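Long-range contact in esterase A (Caulobacter crescentus, PDB 5GKV), which probably hydrolyses esters as a serine hydrolase of the beta-lactamase and penicillin-binding-protein family: residues 205-218 with 257-269. Sequence-based numbering, arbitrary orientation.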
loop_
_atom_site.group_PDB
_atom_site.type_symbol
_atom_site.label_atom_id
_atom_site.label_comp_id
_atom_site.label_asym_id
_atom_site.label_seq_id
_atom_site.Cartn_x
_atom_site.Cartn_y
_atom_site.Cartn_z
ATOM N N ASP A 205 11.024 -3.450 10.208
ATOM C CA ASP A 205 10.773 -4.805 9.716
ATOM C C ASP A 205 9.774 -4.731 8.559
ATOM O O ASP A 205 8.599 -5.091 8.671
ATOM C CB ASP A 205 10.278 -5.704 10.850
ATOM C CG ASP A 205 10.537 -7.168 10.577
ATOM O OD1 ASP A 205 11.181 -7.495 9.542
ATOM O OD2 ASP A 205 10.133 -7.998 11.409
ATOM N N LEU A 206 10.286 -4.249 7.424
ATOM C CA LEU A 206 9.487 -3.959 6.239
ATOM C C LEU A 206 10.352 -4.229 5.017
ATOM O O LEU A 206 11.521 -3.819 4.979
ATOM C CB LEU A 206 8.989 -2.504 6.257
ATOM C CG LEU A 206 8.571 -1.924 4.896
ATOM C CD1 LEU A 206 7.271 -2.570 4.373
ATOM C CD2 LEU A 206 8.470 -0.393 4.938
ATOM N N TRP A 207 9.779 -4.919 4.031
ATOM C CA TRP A 207 10.538 -5.488 2.929
ATOM C C TRP A 207 9.735 -5.410 1.639
ATOM O O TRP A 207 8.535 -5.697 1.626
ATOM C CB TRP A 207 10.862 -6.968 3.183
ATOM C CG TRP A 207 11.441 -7.275 4.513
ATOM C CD1 TRP A 207 10.803 -7.246 5.724
ATOM C CD2 TRP A 207 12.788 -7.698 4.781
ATOM N NE1 TRP A 207 11.672 -7.599 6.731
ATOM C CE2 TRP A 207 12.895 -7.888 6.183
ATOM C CE3 TRP A 207 13.910 -7.935 3.977
ATOM C CZ2 TRP A 207 14.073 -8.302 6.791
ATOM C CZ3 TRP A 207 15.086 -8.345 4.585
ATOM C CH2 TRP A 207 15.157 -8.525 5.980
ATOM N N ILE A 208 10.405 -5.077 0.541
ATOM C CA ILE A 208 9.874 -5.336 -0.795
ATOM C C ILE A 208 10.917 -6.197 -1.493
ATOM O O ILE A 208 12.034 -5.731 -1.766
ATOM C CB ILE A 208 9.583 -4.049 -1.578
ATOM C CG1 ILE A 208 8.510 -3.217 -0.856
ATOM C CG2 ILE A 208 9.126 -4.388 -2.995
ATOM C CD1 ILE A 208 8.200 -1.867 -1.551
ATOM N N GLY A 209 10.568 -7.460 -1.746
ATOM C CA GLY A 209 11.559 -8.466 -2.073
ATOM C C GLY A 209 12.112 -9.099 -0.809
ATOM O O GLY A 209 12.993 -8.536 -0.155
ATOM N N LEU A 210 11.591 -10.268 -0.444
ATOM C CA LEU A 210 11.877 -10.876 0.844
ATOM C C LEU A 210 12.835 -12.045 0.678
ATOM O O LEU A 210 12.470 -13.031 0.019
ATOM C CB LEU A 210 10.571 -11.349 1.484
ATOM C CG LEU A 210 10.644 -11.804 2.933
ATOM C CD1 LEU A 210 10.994 -10.650 3.868
ATOM C CD2 LEU A 210 9.293 -12.449 3.310
ATOM N N PRO A 211 14.045 -11.995 1.245
ATOM C CA PRO A 211 14.974 -13.128 1.110
ATOM C C PRO A 211 14.431 -14.395 1.760
ATOM O O PRO A 211 13.679 -14.349 2.740
ATOM C CB PRO A 211 16.241 -12.643 1.831
ATOM C CG PRO A 211 16.119 -11.154 1.891
ATOM C CD PRO A 211 14.648 -10.867 1.976
ATOM N N ASP A 212 14.850 -15.542 1.209
ATOM C CA ASP A 212 14.414 -16.841 1.718
ATOM C C ASP A 212 14.595 -16.976 3.227
ATOM O O ASP A 212 13.796 -17.661 3.882
ATOM C CB ASP A 212 15.187 -17.982 1.044
ATOM C CG ASP A 212 14.681 -18.317 -0.352
ATOM O OD1 ASP A 212 14.067 -17.455 -1.002
ATOM O OD2 ASP A 212 14.918 -19.458 -0.805
ATOM N N SER A 213 15.645 -16.365 3.792
ATOM C CA SER A 213 15.925 -16.511 5.224
ATOM C C SER A 213 14.796 -15.978 6.105
ATOM O O SER A 213 14.711 -16.344 7.290
ATOM C CB SER A 213 17.212 -15.780 5.582
ATOM O OG SER A 213 17.091 -14.404 5.262
ATOM N N GLU A 214 13.942 -15.114 5.559
ATOM C CA GLU A 214 12.809 -14.551 6.286
ATOM C C GLU A 214 11.504 -15.308 6.059
ATOM O O GLU A 214 10.494 -14.971 6.691
ATOM C CB GLU A 214 12.605 -13.085 5.878
ATOM C CG GLU A 214 13.866 -12.245 5.915
ATOM C CD GLU A 214 14.644 -12.438 7.195
ATOM O OE1 GLU A 214 14.077 -12.211 8.290
ATOM O OE2 GLU A 214 15.828 -12.828 7.107
ATOM N N HIS A 215 11.487 -16.308 5.175
ATOM C CA HIS A 215 10.203 -16.878 4.766
ATOM C C HIS A 215 9.520 -17.647 5.889
ATOM O O HIS A 215 8.289 -17.713 5.919
ATOM C CB HIS A 215 10.374 -17.784 3.550
ATOM C CG HIS A 215 10.637 -17.035 2.282
ATOM N ND1 HIS A 215 10.589 -17.633 1.040
ATOM C CD2 HIS A 215 10.965 -15.739 2.064
ATOM C CE1 HIS A 215 10.879 -16.737 0.112
ATOM N NE2 HIS A 215 11.107 -15.579 0.707
ATOM N N ASP A 216 10.286 -18.210 6.829
ATOM C CA ASP A 216 9.680 -19.042 7.864
ATOM C C ASP A 216 8.839 -18.246 8.851
ATOM O O ASP A 216 8.009 -18.842 9.547
ATOM C CB ASP A 216 10.745 -19.839 8.629
ATOM C CG ASP A 216 11.357 -20.960 7.787
ATOM O OD1 ASP A 216 12.405 -21.519 8.205
ATOM O OD2 ASP A 216 10.791 -21.276 6.708
ATOM N N ARG A 217 9.020 -16.925 8.940
ATOM C CA ARG A 217 8.191 -16.127 9.843
ATOM C C ARG A 217 7.066 -15.394 9.115
ATOM O O ARG A 217 6.426 -14.510 9.702
ATOM C CB ARG A 217 9.057 -15.144 10.640
ATOM C CG ARG A 217 9.762 -14.062 9.833
ATOM C CD ARG A 217 10.949 -13.499 10.643
ATOM N NE ARG A 217 11.660 -12.419 9.959
ATOM C CZ ARG A 217 11.378 -11.125 10.104
ATOM N NH1 ARG A 217 10.388 -10.742 10.904
ATOM N NH2 ARG A 217 12.083 -10.210 9.453
ATOM N N VAL A 218 6.813 -15.746 7.859
ATOM C CA VAL A 218 5.711 -15.172 7.096
ATOM C C VAL A 218 4.424 -15.917 7.438
ATOM O O VAL A 218 4.375 -17.152 7.387
ATOM C CB VAL A 218 6.006 -15.238 5.592
ATOM C CG1 VAL A 218 4.743 -14.876 4.785
ATOM C CG2 VAL A 218 7.139 -14.301 5.252
ATOM N N ARG A 257 7.339 -14.161 -3.107
ATOM C CA ARG A 257 7.942 -13.387 -2.027
ATOM C C ARG A 257 9.267 -12.763 -2.445
ATOM O O ARG A 257 9.550 -11.612 -2.094
ATOM C CB ARG A 257 8.140 -14.276 -0.805
ATOM C CG ARG A 257 6.824 -14.776 -0.236
ATOM C CD ARG A 257 7.036 -15.736 0.913
ATOM N NE ARG A 257 5.760 -16.327 1.306
ATOM C CZ ARG A 257 5.630 -17.360 2.134
ATOM N NH1 ARG A 257 6.702 -17.934 2.668
ATOM N NH2 ARG A 257 4.424 -17.823 2.429
ATOM N N ARG A 258 10.088 -13.510 -3.196
ATOM C CA ARG A 258 11.465 -13.097 -3.468
ATOM C C ARG A 258 11.534 -11.885 -4.393
ATOM O O ARG A 258 12.385 -11.004 -4.207
ATOM C CB ARG A 258 12.261 -14.259 -4.086
ATOM C CG ARG A 258 12.766 -15.324 -3.110
ATOM C CD ARG A 258 13.757 -16.296 -3.800
ATOM N NE ARG A 258 13.083 -17.268 -4.668
ATOM C CZ ARG A 258 12.636 -18.456 -4.265
ATOM N NH1 ARG A 258 12.794 -18.838 -3.005
ATOM N NH2 ARG A 258 12.024 -19.270 -5.124
ATOM N N VAL A 259 10.681 -11.841 -5.420
ATOM C CA VAL A 259 10.757 -10.775 -6.418
ATOM C C VAL A 259 10.211 -9.482 -5.825
ATOM O O VAL A 259 9.757 -9.453 -4.675
ATOM C CB VAL A 259 10.003 -11.153 -7.709
ATOM C CG1 VAL A 259 10.668 -12.348 -8.383
ATOM C CG2 VAL A 259 8.516 -11.444 -7.414
ATOM N N GLU A 260 10.252 -8.402 -6.597
ATOM C CA GLU A 260 9.722 -7.116 -6.165
ATOM C C GLU A 260 8.463 -6.821 -6.963
ATOM O O GLU A 260 8.520 -6.711 -8.190
ATOM C CB GLU A 260 10.740 -6.000 -6.373
ATOM C CG GLU A 260 12.026 -6.188 -5.611
ATOM C CD GLU A 260 12.865 -4.922 -5.637
ATOM O OE1 GLU A 260 12.313 -3.853 -6.024
ATOM O OE2 GLU A 260 14.059 -5.005 -5.275
ATOM N N ILE A 261 7.337 -6.704 -6.271
ATOM C CA ILE A 261 6.097 -6.245 -6.888
ATOM C C ILE A 261 5.608 -5.081 -6.030
ATOM O O ILE A 261 4.822 -5.284 -5.090
ATOM C CB ILE A 261 5.071 -7.386 -7.002
ATOM C CG1 ILE A 261 5.690 -8.576 -7.754
ATOM C CG2 ILE A 261 3.794 -6.887 -7.710
ATOM C CD1 ILE A 261 4.789 -9.802 -7.886
ATOM N N PRO A 262 6.082 -3.854 -6.280
ATOM C CA PRO A 262 5.769 -2.735 -5.370
ATOM C C PRO A 262 4.290 -2.351 -5.322
ATOM O O PRO A 262 3.918 -1.465 -4.540
ATOM C CB PRO A 262 6.633 -1.586 -5.931
ATOM C CG PRO A 262 7.760 -2.282 -6.662
ATOM C CD PRO A 262 7.084 -3.480 -7.292
ATOM N N SER A 263 3.431 -2.972 -6.123
ATOM C CA SER A 263 1.999 -2.781 -5.967
ATOM C C SER A 263 1.356 -3.793 -5.024
ATOM O O SER A 263 0.184 -3.615 -4.677
ATOM C CB SER A 263 1.303 -2.861 -7.331
ATOM O OG SER A 263 1.761 -3.989 -8.066
ATOM N N ALA A 264 2.073 -4.856 -4.611
ATOM C CA ALA A 264 1.373 -5.999 -4.023
ATOM C C ALA A 264 2.161 -6.946 -3.110
ATOM O O ALA A 264 1.533 -7.730 -2.399
ATOM C CB ALA A 264 0.761 -6.856 -5.136
ATOM N N ASN A 265 3.495 -6.971 -3.135
ATOM C CA ASN A 265 4.176 -8.059 -2.426
ATOM C C ASN A 265 5.128 -7.568 -1.341
ATOM O O ASN A 265 6.047 -8.298 -0.949
ATOM C CB ASN A 265 4.908 -8.993 -3.401
ATOM C CG ASN A 265 6.275 -8.483 -3.797
ATOM O OD1 ASN A 265 6.507 -7.271 -3.882
ATOM N ND2 ASN A 265 7.198 -9.412 -4.052
ATOM N N GLY A 266 4.924 -6.366 -0.820
ATOM C CA GLY A 266 5.609 -5.999 0.405
ATOM C C GLY A 266 5.225 -6.918 1.553
ATOM O O GLY A 266 4.124 -7.482 1.594
ATOM N N HIS A 267 6.154 -7.074 2.493
ATOM C CA HIS A 267 5.942 -7.814 3.733
ATOM C C HIS A 267 6.399 -6.963 4.909
ATOM O O HIS A 267 7.499 -6.393 4.871
ATOM C CB HIS A 267 6.718 -9.138 3.727
ATOM C CG HIS A 267 6.133 -10.170 2.816
ATOM N ND1 HIS A 267 6.309 -10.133 1.449
ATOM C CD2 HIS A 267 5.365 -11.257 3.070
ATOM C CE1 HIS A 267 5.671 -11.154 0.900
ATOM N NE2 HIS A 267 5.094 -11.854 1.860
ATOM N N ALA A 268 5.589 -6.912 5.970
ATOM C CA ALA A 268 5.932 -6.035 7.086
ATOM C C ALA A 268 5.176 -6.461 8.333
ATOM O O ALA A 268 4.244 -7.266 8.277
ATOM C CB ALA A 268 5.620 -4.572 6.775
ATOM N N THR A 269 5.563 -5.862 9.456
ATOM C CA THR A 269 4.759 -5.862 10.671
ATOM C C THR A 269 4.003 -4.542 10.772
ATOM O O THR A 269 4.351 -3.543 10.126
ATOM C CB THR A 269 5.617 -6.025 11.926
ATOM O OG1 THR A 269 6.426 -4.850 12.083
ATOM C CG2 THR A 269 6.491 -7.278 11.850
HETATM O O HOH W 1 14.623 -6.171 -2.871
HETATM O O HOH W 2 8.337 -9.038 -0.777
#
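A small three-stranded antiparallel sheet, separate from the seven-stranded one of this beta-lactamase-type fold, is joined here: edge strand 206-208 pairs with the central strand 266-268. W207 and H267 form the hydrogen-bonded pair, W207 N giving to H267 O at 2.8 Å and H267 N returning to W207 O at 2.9 Å; beyond them T269 N donates a hydrogen bond to D205 O. On one side of the sheet CD1 of L206 presses on CB of A268 (3.5 Å), facing helix 270-281, while I208 packs against helices 82-95 and 190-202.

The other side carries W207 and H267. CD2 of L210 sits over one face of the H267 imidazole as a CH-pi contact, 3.9 Å from H267 CG, and L210 CD1 lies over a rim of the W207 indole. D205 OD1 accepts an in-plane hydrogen bond from the indole NE1, and R217 clamps the same carboxylate end-on. S263 O, in the loop before strand 266-268, accepts a hydrogen bond from K83, probably the lysine of the family's S-x-x-K motif.

Past strand 206-208 the chain meets the last turn of helix 253-258, where L210 N hydrogen-bonds to R257 O (2.9 Å) from above the carbonyl plane. CD of R257 lies over the centre of the H215 ring, 2° off its normal, and the chain, extended from CG to NE, carries the guanidinium on to V218, whose CG1 sits over the centre of one face, 3.7 Å from R257 CZ. D212 CA over its opposite face and its NE2 bond to L210 O steady the H215 ring. R258, bent at chi3 (-76°), turns NH1 back to D212 OD1 in a 2.7 Å surface salt bridge.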